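Local coordinates for protein acetyl-CoA C-acetyltransferase (Syntrophomonas wolfei subsp. wolfei, PDB 7N7Z) that probably catalyses the reversible thiolase reaction, condensing two acetyl-CoA molecules into acetoacetyl-CoA and free CoA, at residues Asn91-Met96 with Leu387-Gly392; Glu120-Ile125 with His358-Thr363; Asn254-Ala259 with Gly364-Val369; Glu318-Phe323 with Asn350-Gly355. All coordinates share one frame; numbering follows the deposited sequence.

Contact 1 (Asn91-Met96 with Leu387-Gly392)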
loop_
_atom_site.group_PDB
_atom_site.type_symbol
_atom_site.label_atom_id
_atom_site.label_comp_id
_atom_site.label_asym_id
_atom_site.label_seq_id
_atom_site.Cartn_x
_atom_site.Cartn_y
_atom_site.Cartn_z
ATOM N N ASN B 91 16.083 -20.695 -5.236
ATOM C CA ASN B 91 16.172 -20.239 -3.851
ATOM C C ASN B 91 17.630 -20.134 -3.410
ATOM O O ASN B 91 18.392 -19.341 -3.975
ATOM C CB ASN B 91 15.365 -21.165 -2.934
ATOM C CG ASN B 91 13.894 -20.798 -2.887
ATOM O OD1 ASN B 91 13.530 -19.626 -2.995
ATOM N ND2 ASN B 91 13.039 -21.800 -2.723
ATOM N N CYS B 92 18.039 -20.920 -2.413
ATOM C CA CYS B 92 19.376 -20.754 -1.854
ATOM C C CYS B 92 20.458 -21.172 -2.842
ATOM O O CYS B 92 21.582 -20.661 -2.778
ATOM C CB CYS B 92 19.499 -21.553 -0.558
ATOM S SG CYS B 92 18.070 -21.384 0.539
ATOM N N ALA B 93 20.145 -22.088 -3.758
ATOM C CA ALA B 93 21.098 -22.559 -4.751
ATOM C C ALA B 93 21.021 -21.772 -6.053
ATOM O O ALA B 93 21.506 -22.249 -7.086
ATOM C CB ALA B 93 20.878 -24.047 -5.031
ATOM N N SER B 94 20.421 -20.581 -6.023
ATOM C CA SER B 94 20.289 -19.775 -7.230
ATOM C C SER B 94 21.643 -19.561 -7.897
ATOM O O SER B 94 21.801 -19.789 -9.102
ATOM C CB SER B 94 19.643 -18.435 -6.879
ATOM O OG SER B 94 18.232 -18.538 -6.871
ATOM N N GLY B 95 22.637 -19.129 -7.119
ATOM C CA GLY B 95 23.951 -18.876 -7.683
ATOM C C GLY B 95 24.620 -20.122 -8.224
ATOM O O GLY B 95 25.398 -20.048 -9.179
ATOM N N MET B 96 24.329 -21.281 -7.631
ATOM C CA MET B 96 24.918 -22.531 -8.097
ATOM C C MET B 96 24.211 -23.058 -9.342
ATOM O O MET B 96 24.833 -23.752 -10.155
ATOM C CB MET B 96 24.883 -23.566 -6.967
ATOM C CG MET B 96 25.423 -24.941 -7.348
ATOM S SD MET B 96 26.189 -25.932 -6.032
ATOM C CE MET B 96 27.227 -24.741 -5.186
ATOM N N LEU B 387 24.680 -27.142 -0.844
ATOM C CA LEU B 387 23.795 -26.401 0.045
ATOM C C LEU B 387 22.361 -26.863 -0.169
ATOM O O LEU B 387 21.968 -27.217 -1.286
ATOM C CB LEU B 387 23.908 -24.887 -0.187
ATOM C CG LEU B 387 23.231 -24.292 -1.426
ATOM C CD1 LEU B 387 23.121 -22.782 -1.275
ATOM C CD2 LEU B 387 23.980 -24.650 -2.698
ATOM N N CYS B 388 21.592 -26.858 0.918
ATOM C CA CYS B 388 20.172 -27.159 0.847
ATOM C C CYS B 388 19.423 -26.003 0.188
ATOM O O CYS B 388 19.949 -24.898 0.022
ATOM C CB CYS B 388 19.611 -27.427 2.243
ATOM S SG CYS B 388 19.521 -25.964 3.298
ATOM N N VAL B 389 18.172 -26.263 -0.181
ATOM C CA VAL B 389 17.354 -25.294 -0.902
ATOM C C VAL B 389 15.935 -25.338 -0.359
ATOM O O VAL B 389 15.380 -26.416 -0.122
ATOM C CB VAL B 389 17.360 -25.573 -2.419
ATOM C CG1 VAL B 389 16.174 -24.902 -3.095
ATOM C CG2 VAL B 389 18.661 -25.107 -3.035
ATOM N N GLY B 390 15.347 -24.159 -0.165
ATOM C CA GLY B 390 13.942 -24.070 0.172
ATOM C C GLY B 390 13.094 -24.780 -0.862
ATOM O O GLY B 390 13.187 -24.485 -2.057
ATOM N N GLY B 391 12.268 -25.725 -0.415
ATOM C CA GLY B 391 11.500 -26.577 -1.286
ATOM C C GLY B 391 12.084 -27.967 -1.446
ATOM O O GLY B 391 11.328 -28.932 -1.600
ATOM N N GLY B 392 13.411 -28.087 -1.417
ATOM C CA GLY B 392 14.051 -29.388 -1.425
ATOM C C GLY B 392 15.151 -29.553 -2.453
ATOM O O GLY B 392 16.163 -30.206 -2.178
#
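Cys92 and Asn91 both hold the first branch of their side chains beside the backbone N and anti to the carbonyl carbon (chi1 -44° and -84°), and from there they face the loop in 387-392. This is the heart of a thiolase active site: the predicted acyl-carrying Cys92 stands just ahead of the buried helix 94-107, and the opposing loop carries the Cys-X-Gly fingerprint with the predicted base Cys388. SG of Cys92 lies 4.0 Å from Gly390 N, while the two thiol sulphurs, SG of Cys92 and SG of Cys388, remain 5.5 Å apart. In related thiolases the amides equivalent to Cys92 N and Gly390 N form an oxyanion hole, consistent with the arrangement here. Leu387 wedges in behind the nucleophile: CD1 meets Cys92 CB at 3.9 Å, and its other methyl, CD2, is 3.9 Å from Ala93 CB and also touches Met96 CE, the leucine and methionine side chains sliding past each other in opposite directions. Ala93, at the N-cap position, is small enough to let Leu387 pack against it. The loop then folds as a type II turn from Val389 to Gly392, with Gly391 in backbone angles that would jam any CB against the preceding carbonyl; Arg71 of the second subunit bonds to Gly391 O. Asn91 supplies a flat amide donor for this turn: ND2 gives a hydrogen bond of 2.8 Å to Gly390 O, bent to 151°, arriving above the carbonyl plane while the oxygen stays nearly in the amide plane.

Contact 2 (Glu120-Ile125 with His358-Thr363)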
loop_
_atom_site.group_PDB
_atom_site.type_symbol
_atom_site.label_atom_id
_atom_site.label_comp_id
_atom_site.label_asym_id
_atom_site.label_seq_id
_atom_site.Cartn_x
_atom_site.Cartn_y
_atom_site.Cartn_z
ATOM N N GLU B 120 21.669 -10.935 -3.635
ATOM C CA GLU B 120 20.448 -10.819 -2.846
ATOM C C GLU B 120 20.623 -9.636 -1.906
ATOM O O GLU B 120 21.479 -9.673 -1.018
ATOM C CB GLU B 120 20.159 -12.097 -2.067
ATOM C CG GLU B 120 18.698 -12.248 -1.665
ATOM C CD GLU B 120 17.778 -12.361 -2.861
ATOM O OE1 GLU B 120 17.974 -13.291 -3.669
ATOM O OE2 GLU B 120 16.864 -11.521 -2.998
ATOM N N SER B 121 19.828 -8.590 -2.109
ATOM C CA SER B 121 19.785 -7.438 -1.212
ATOM C C SER B 121 18.482 -7.547 -0.427
ATOM O O SER B 121 17.481 -6.902 -0.744
ATOM C CB SER B 121 19.883 -6.126 -1.988
ATOM O OG SER B 121 19.581 -5.019 -1.153
ATOM N N MET B 122 18.498 -8.394 0.607
ATOM C CA MET B 122 17.283 -8.656 1.367
ATOM C C MET B 122 16.833 -7.438 2.161
ATOM O O MET B 122 15.653 -7.346 2.515
ATOM C CB MET B 122 17.482 -9.854 2.307
ATOM C CG MET B 122 18.383 -10.954 1.745
ATOM S SD MET B 122 18.683 -12.332 2.872
ATOM C CE MET B 122 17.030 -12.975 3.109
ATOM N N SER B 123 17.741 -6.499 2.433
ATOM C CA SER B 123 17.357 -5.256 3.087
ATOM C C SER B 123 16.449 -4.401 2.214
ATOM O O SER B 123 15.716 -3.558 2.743
ATOM C CB SER B 123 18.603 -4.454 3.463
ATOM O OG SER B 123 19.490 -5.223 4.258
ATOM N N ASN B 124 16.480 -4.596 0.892
ATOM C CA ASN B 124 15.718 -3.773 -0.040
ATOM C C ASN B 124 14.663 -4.575 -0.798
ATOM O O ASN B 124 14.223 -4.154 -1.872
ATOM C CB ASN B 124 16.661 -3.079 -1.026
ATOM C CG ASN B 124 17.428 -1.936 -0.389
ATOM O OD1 ASN B 124 16.866 -0.876 -0.109
ATOM N ND2 ASN B 124 18.719 -2.147 -0.156
ATOM N N ILE B 125 14.249 -5.717 -0.266
ATOM C CA ILE B 125 13.111 -6.431 -0.857
ATOM C C ILE B 125 11.838 -5.638 -0.574
ATOM O O ILE B 125 11.589 -5.267 0.587
ATOM C CB ILE B 125 13.017 -7.850 -0.292
ATOM C CG1 ILE B 125 14.218 -8.685 -0.747
ATOM C CG2 ILE B 125 11.724 -8.518 -0.739
ATOM C CD1 ILE B 125 14.370 -10.000 -0.005
ATOM N N HIS B 358 23.360 -15.576 5.347
ATOM C CA HIS B 358 22.814 -16.330 4.221
ATOM C C HIS B 358 22.061 -15.403 3.284
ATOM O O HIS B 358 20.827 -15.332 3.308
ATOM C CB HIS B 358 21.902 -17.457 4.715
ATOM C CG HIS B 358 21.362 -18.323 3.620
ATOM N ND1 HIS B 358 22.050 -18.561 2.450
ATOM C CD2 HIS B 358 20.198 -19.007 3.518
ATOM C CE1 HIS B 358 21.336 -19.357 1.675
ATOM N NE2 HIS B 358 20.207 -19.642 2.299
ATOM N N PRO B 359 22.774 -14.671 2.437
ATOM C CA PRO B 359 22.094 -13.983 1.333
ATOM C C PRO B 359 21.625 -15.014 0.324
ATOM O O PRO B 359 22.448 -15.566 -0.411
ATOM C CB PRO B 359 23.169 -13.060 0.758
ATOM C CG PRO B 359 24.472 -13.695 1.148
ATOM C CD PRO B 359 24.231 -14.451 2.430
ATOM N N VAL B 360 20.319 -15.274 0.275
ATOM C CA VAL B 360 19.815 -16.474 -0.393
ATOM C C VAL B 360 20.300 -16.543 -1.836
ATOM O O VAL B 360 20.883 -17.546 -2.263
ATOM C CB VAL B 360 18.278 -16.520 -0.312
ATOM C CG1 VAL B 360 17.749 -17.827 -0.883
ATOM C CG2 VAL B 360 17.813 -16.344 1.128
ATOM N N GLY B 361 20.044 -15.492 -2.614
ATOM C CA GLY B 361 20.359 -15.538 -4.031
ATOM C C GLY B 361 21.843 -15.591 -4.331
ATOM O O GLY B 361 22.254 -16.168 -5.344
ATOM N N ALA B 362 22.666 -14.992 -3.472
ATOM C CA ALA B 362 24.105 -14.950 -3.693
ATOM C C ALA B 362 24.837 -16.154 -3.122
ATOM O O ALA B 362 25.936 -16.473 -3.591
ATOM C CB ALA B 362 24.694 -13.674 -3.079
ATOM N N THR B 363 24.251 -16.839 -2.137
ATOM C CA THR B 363 24.996 -17.845 -1.388
ATOM C C THR B 363 25.443 -18.996 -2.278
ATOM O O THR B 363 26.556 -19.514 -2.122
ATOM C CB THR B 363 24.146 -18.371 -0.232
ATOM O OG1 THR B 363 23.899 -17.314 0.704
ATOM C CG2 THR B 363 24.856 -19.519 0.472
#
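Glu120 reaches Gly361 by a folded chain: CG is anti to the backbone N (chi1 -158°), and a bend at chi2 (63°) curls the carboxylate back alongside the backbone of the other segment. CB then packs 3.4 Å from Gly361 N, and OE1 comes to 3.2 Å from the same nitrogen. Glycine suits this place, since a CB would fall 2.3 Å from Glu120 OE1. The stronger grips on the buried carboxylate come from elsewhere: OE1 accepts from Cys60 N and OE2 from Leu61 N, which fix the rotation of the group, and the nearby N-terminal part of helix 360-378 would probably help to stabilise its negative charge. A leucine here would probably leave the amides of Cys60 and Leu61 without their buried acceptors and Gly361 N without an oxygen beside it. The segment 358-363 begins with the His-Pro of the thiolase Gly-His-Pro fingerprint, where His358 is a predicted proton acceptor. Met122 reaches this segment with a flexible, unbranched chain bent at chi3 (62°): SD lies 3.7 Å from His358 O, and CE meets Val360 CG2 at 4.0 Å, the two side chains crossing at about a right angle. The imidazole is held partly from within its own segment. Its ND1 gives a 2.8 Å hydrogen bond to Thr363 OG1, which lies somewhat off the ring plane, and CA of Val360 covers one face near the rim. Thr363 OG1 donates to Pro359 O, above that carbonyl's plane, and Thr363 N bonds to the same oxygen at 2.8 Å.

Contact 3 (Asn254-Ala259 with Gly364-Val369)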
loop_
_atom_site.group_PDB
_atom_site.type_symbol
_atom_site.label_atom_id
_atom_site.label_comp_id
_atom_site.label_asym_id
_atom_site.label_seq_id
_atom_site.Cartn_x
_atom_site.Cartn_y
_atom_site.Cartn_z
ATOM N N ASN B 254 20.691 -11.312 5.111
ATOM C CA ASN B 254 21.903 -10.572 4.783
ATOM C C ASN B 254 21.917 -10.163 3.318
ATOM O O ASN B 254 21.212 -10.732 2.483
ATOM C CB ASN B 254 23.150 -11.404 5.097
ATOM C CG ASN B 254 23.130 -11.970 6.497
ATOM O OD1 ASN B 254 22.783 -13.132 6.704
ATOM N ND2 ASN B 254 23.482 -11.142 7.474
ATOM N N ASP B 255 22.756 -9.171 3.023
ATOM C CA ASP B 255 22.957 -8.652 1.678
ATOM C C ASP B 255 24.320 -9.084 1.152
ATOM O O ASP B 255 25.302 -9.112 1.902
ATOM C CB ASP B 255 22.871 -7.121 1.665
ATOM C CG ASP B 255 21.602 -6.598 2.309
ATOM O OD1 ASP B 255 20.557 -7.278 2.211
ATOM O OD2 ASP B 255 21.650 -5.504 2.912
ATOM N N CYS B 256 24.382 -9.409 -0.139
ATOM C CA CYS B 256 25.654 -9.759 -0.760
ATOM C C CYS B 256 25.462 -9.955 -2.255
ATOM O O CYS B 256 24.353 -10.211 -2.732
ATOM C CB CYS B 256 26.252 -11.032 -0.154
ATOM S SG CYS B 256 27.881 -11.444 -0.815
ATOM N N ALA B 257 26.572 -9.844 -2.984
ATOM C CA ALA B 257 26.629 -10.174 -4.399
ATOM C C ALA B 257 27.951 -10.871 -4.684
ATOM O O ALA B 257 29.003 -10.447 -4.196
ATOM C CB ALA B 257 26.495 -8.929 -5.285
ATOM N N ALA B 258 27.886 -11.947 -5.460
ATOM C CA ALA B 258 29.062 -12.651 -5.944
ATOM C C ALA B 258 29.011 -12.721 -7.465
ATOM O O ALA B 258 27.943 -12.620 -8.075
ATOM C CB ALA B 258 29.155 -14.064 -5.355
ATOM N N ALA B 259 30.180 -12.889 -8.076
ATOM C CA ALA B 259 30.263 -12.983 -9.526
ATOM C C ALA B 259 31.446 -13.858 -9.907
ATOM O O ALA B 259 32.389 -14.036 -9.133
ATOM C CB ALA B 259 30.391 -11.599 -10.171
ATOM N N GLY B 364 24.586 -19.420 -3.208
ATOM C CA GLY B 364 24.934 -20.547 -4.059
ATOM C C GLY B 364 26.280 -20.379 -4.734
ATOM O O GLY B 364 27.036 -21.343 -4.884
ATOM N N LEU B 365 26.597 -19.154 -5.155
ATOM C CA LEU B 365 27.894 -18.860 -5.749
ATOM C C LEU B 365 28.904 -18.367 -4.724
ATOM O O LEU B 365 30.112 -18.525 -4.931
ATOM C CB LEU B 365 27.744 -17.815 -6.857
ATOM C CG LEU B 365 29.028 -17.427 -7.595
ATOM C CD1 LEU B 365 29.672 -18.645 -8.242
ATOM C CD2 LEU B 365 28.738 -16.355 -8.633
ATOM N N ARG B 366 28.436 -17.769 -3.627
ATOM C CA ARG B 366 29.347 -17.295 -2.591
ATOM C C ARG B 366 30.237 -18.425 -2.090
ATOM O O ARG B 366 31.462 -18.277 -2.007
ATOM C CB ARG B 366 28.551 -16.689 -1.432
ATOM C CG ARG B 366 29.298 -15.622 -0.645
ATOM C CD ARG B 366 30.213 -16.230 0.412
ATOM N NE ARG B 366 29.460 -16.921 1.454
ATOM C CZ ARG B 366 29.949 -17.880 2.228
ATOM N NH1 ARG B 366 31.201 -18.294 2.113
ATOM N NH2 ARG B 366 29.162 -18.438 3.144
ATOM N N ILE B 367 29.636 -19.568 -1.754
ATOM C CA ILE B 367 30.405 -20.663 -1.181
ATOM C C ILE B 367 31.336 -21.293 -2.208
ATOM O O ILE B 367 32.345 -21.899 -1.830
ATOM C CB ILE B 367 29.461 -21.714 -0.566
ATOM C CG1 ILE B 367 28.541 -22.324 -1.625
ATOM C CG2 ILE B 367 28.630 -21.087 0.550
ATOM C CD1 ILE B 367 27.785 -23.541 -1.126
ATOM N N ILE B 368 31.030 -21.169 -3.501
ATOM C CA ILE B 368 31.988 -21.591 -4.518
ATOM C C ILE B 368 33.188 -20.652 -4.524
ATOM O O ILE B 368 34.341 -21.093 -4.588
ATOM C CB ILE B 368 31.318 -21.650 -5.901
ATOM C CG1 ILE B 368 30.285 -22.773 -5.965
ATOM C CG2 ILE B 368 32.357 -21.861 -6.985
ATOM C CD1 ILE B 368 29.284 -22.589 -7.082
ATOM N N VAL B 369 32.935 -19.343 -4.455
ATOM C CA VAL B 369 34.024 -18.371 -4.395
ATOM C C VAL B 369 34.891 -18.628 -3.169
ATOM O O VAL B 369 36.123 -18.697 -3.258
ATOM C CB VAL B 369 33.461 -16.938 -4.393
ATOM C CG1 VAL B 369 34.550 -15.936 -4.031
ATOM C CG2 VAL B 369 32.845 -16.602 -5.742
#
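Strand 254-264, in the sheet of the N-terminal half, is covered here by helix 360-378, with Ala258 and Leu365 at the point of closest packing. The axes of the two short segments approach to 7.6 Å at an angle of 61°, a close fit made possible by the small alanine. Leu365 extends its CG anti to the backbone N (chi1 -179°), which lays CD2 along the strand. Leu365 CD2 is 4.0 Å from Ala258 CB. The same methyl, Leu365 CD2, is 3.8 Å from Ala259 N in the backbone of the next residue. One turn further on, Val369 CG2 looks at Ala258 CB from 4.5 Å. In the layered thiolase fold such a helix is one of the inner pair, buried in the middle of the molecule, and Leu365 also touches Thr99 of the other, helix 94-107. On the other side of the strand Ala257 and Ala259 rest on helix 30-45. Of the Arg366 side chain, the aliphatic part faces the strand: CG lies 4.4 Å from Cys256 SG, and bends at chi2 and chi3 lead the guanidinium away, where NH1 bonds to Ser370 OG and forms a long, weak ion pair with Glu318.

Contact 4 (Glu318-Phe323 with Asn350-Gly355)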
loop_
_atom_site.group_PDB
_atom_site.type_symbol
_atom_site.label_atom_id
_atom_site.label_comp_id
_atom_site.label_asym_id
_atom_site.label_seq_id
_atom_site.Cartn_x
_atom_site.Cartn_y
_atom_site.Cartn_z
ATOM N N GLU B 318 32.710 -26.595 1.188
ATOM C CA GLU B 318 31.912 -25.462 1.650
ATOM C C GLU B 318 30.454 -25.915 1.644
ATOM O O GLU B 318 29.793 -25.886 0.601
ATOM C CB GLU B 318 32.111 -24.231 0.772
ATOM C CG GLU B 318 33.300 -23.370 1.158
ATOM C CD GLU B 318 33.035 -22.520 2.387
ATOM O OE1 GLU B 318 32.111 -21.676 2.346
ATOM O OE2 GLU B 318 33.756 -22.689 3.394
ATOM N N VAL B 319 29.961 -26.340 2.803
ATOM C CA VAL B 319 28.577 -26.768 2.968
ATOM C C VAL B 319 27.856 -25.675 3.744
ATOM O O VAL B 319 28.119 -25.470 4.936
ATOM C CB VAL B 319 28.475 -28.121 3.684
ATOM C CG1 VAL B 319 27.018 -28.512 3.869
ATOM C CG2 VAL B 319 29.222 -29.189 2.902
ATOM N N ASN B 320 26.951 -24.972 3.070
ATOM C CA ASN B 320 26.241 -23.869 3.701
ATOM C C ASN B 320 25.455 -24.360 4.910
ATOM O O ASN B 320 24.675 -25.311 4.816
ATOM C CB ASN B 320 25.299 -23.205 2.697
ATOM C CG ASN B 320 24.663 -21.941 3.243
ATOM O OD1 ASN B 320 25.356 -21.031 3.699
ATOM N ND2 ASN B 320 23.337 -21.881 3.205
ATOM N N GLU B 321 25.668 -23.707 6.050
ATOM C CA GLU B 321 24.932 -24.010 7.275
ATOM C C GLU B 321 23.725 -23.082 7.334
ATOM O O GLU B 321 23.843 -21.917 7.722
ATOM C CB GLU B 321 25.821 -23.837 8.504
ATOM C CG GLU B 321 27.121 -24.636 8.483
ATOM C CD GLU B 321 28.121 -24.147 9.516
ATOM O OE1 GLU B 321 27.983 -22.996 9.982
ATOM O OE2 GLU B 321 29.044 -24.915 9.867
ATOM N N ALA B 322 22.559 -23.593 6.935
ATOM C CA ALA B 322 21.333 -22.810 7.054
ATOM C C ALA B 322 20.852 -22.759 8.498
ATOM O O ALA B 322 20.465 -21.695 8.992
ATOM C CB ALA B 322 20.245 -23.391 6.150
ATOM N N PHE B 323 20.864 -23.902 9.181
ATOM C CA PHE B 323 20.555 -23.975 10.600
ATOM C C PHE B 323 21.428 -25.058 11.215
ATOM O O PHE B 323 21.767 -26.046 10.558
ATOM C CB PHE B 323 19.072 -24.278 10.850
ATOM C CG PHE B 323 18.133 -23.394 10.076
ATOM C CD1 PHE B 323 17.710 -23.754 8.807
ATOM C CD2 PHE B 323 17.675 -22.205 10.616
ATOM C CE1 PHE B 323 16.847 -22.944 8.094
ATOM C CE2 PHE B 323 16.814 -21.391 9.907
ATOM C CZ PHE B 323 16.399 -21.760 8.645
ATOM N N ASN B 350 36.067 -21.368 8.082
ATOM C CA ASN B 350 35.997 -19.967 8.474
ATOM C C ASN B 350 34.557 -19.519 8.683
ATOM O O ASN B 350 34.193 -18.379 8.390
ATOM C CB ASN B 350 36.686 -19.095 7.428
ATOM C CG ASN B 350 38.118 -19.526 7.164
ATOM O OD1 ASN B 350 38.899 -19.730 8.094
ATOM N ND2 ASN B 350 38.468 -19.672 5.891
ATOM N N GLY B 351 33.726 -20.408 9.209
ATOM C CA GLY B 351 32.325 -20.113 9.405
ATOM C C GLY B 351 31.528 -20.237 8.120
ATOM O O GLY B 351 32.063 -20.231 7.012
ATOM N N SER B 352 30.212 -20.358 8.282
ATOM C CA SER B 352 29.315 -20.484 7.140
ATOM C C SER B 352 28.057 -19.654 7.362
ATOM O O SER B 352 28.119 -18.580 7.969
ATOM C CB SER B 352 28.969 -21.956 6.897
ATOM O OG SER B 352 28.449 -22.143 5.592
ATOM N N GLY B 353 26.912 -20.143 6.880
ATOM C CA GLY B 353 25.696 -19.347 6.925
ATOM C C GLY B 353 25.316 -18.886 8.318
ATOM O O GLY B 353 24.768 -17.793 8.486
ATOM N N ILE B 354 25.590 -19.705 9.333
ATOM C CA ILE B 354 25.188 -19.346 10.689
ATOM C C ILE B 354 26.011 -18.168 11.196
ATOM O O ILE B 354 25.481 -17.255 11.841
ATOM C CB ILE B 354 25.308 -20.563 11.623
ATOM C CG1 ILE B 354 24.286 -21.633 11.234
ATOM C CG2 ILE B 354 25.105 -20.140 13.071
ATOM C CD1 ILE B 354 24.578 -23.003 11.817
ATOM N N GLY B 355 27.311 -18.163 10.916
ATOM C CA GLY B 355 28.181 -17.111 11.401
ATOM C C GLY B 355 28.290 -15.930 10.460
ATOM O O GLY B 355 28.300 -14.777 10.900
#
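Glu321 and Ser352 meet through backbone and side chain at once. Glu321 N donates to Ser352 OG at 3.2 Å, with an N-H...O angle of 152°; the hydroxyl is put there by a first torsion that sets OG anti to its own backbone N (chi1 -162°). Glu321 has CG beside the backbone N (chi1 -55°) and runs out extended, so its carboxylate passes over the serine, OE1 lying 3.4 Å from Ser352 CB. On the other flank Ile354 leans its CD1 against Glu321 CB at 3.6 Å and fills the corner next to the Phe323 backbone. Gly353 lies close to the Glu321 carbonyl, its CA 3.3 Å from Glu321 O in a bent C-H...O contact, and a CB would clash both there and with Asn320 OD1. Residues 320-323 are the Asn-Glu-Ala-Phe fingerprint of thiolases, set between strand 316-319 and helix 324-336. Beyond this first shell, Ser186 OG hydrogen-bonds to OE1 of the buried glutamate, and Asn348 ND2 reaches OE2 weakly while also bonding to Val319 O; helix 176-196 backs Ile354. An alanine in place of Glu321 would probably leave Ser186 OG without its carboxylate partner and open a gap between Ser352 CB and the helix 324-336 side. Polar grips on the glutamate and snug packing at the glycine probably help to set the course of the chain at Asn320, whose amide lies beside His358; in relatives this asparagine helps hold a water in an oxyanion hole, and the placement here is consistent with that.

In the fold
Contacts 1 and 2 hold the predicted catalytic residues, and contact 4 borders them. Contact 1 brings the two cysteines, contact 2 the histidine: Cys92 SG is 3.3 Å from His358 NE2, and the side chains of His358 and Cys388 are about 6 Å apart. Contact 4 borders Cys388, whose SG lies 3.9 Å from Ala322 CB. Contacts 2 and 3 share helix 360-378 and neighbouring strands of one sheet; Asn254 OD1 accepts from His358 N at 2.9 Å, tying the strand to the histidine backbone, and the Arg366 side chain of contact 3 is about 7 Å from that of His358. Met96 of contact 1 packs its CE 3.5 Å from Ile368 CD1 of contact 3, so both inner helices meet close to the site.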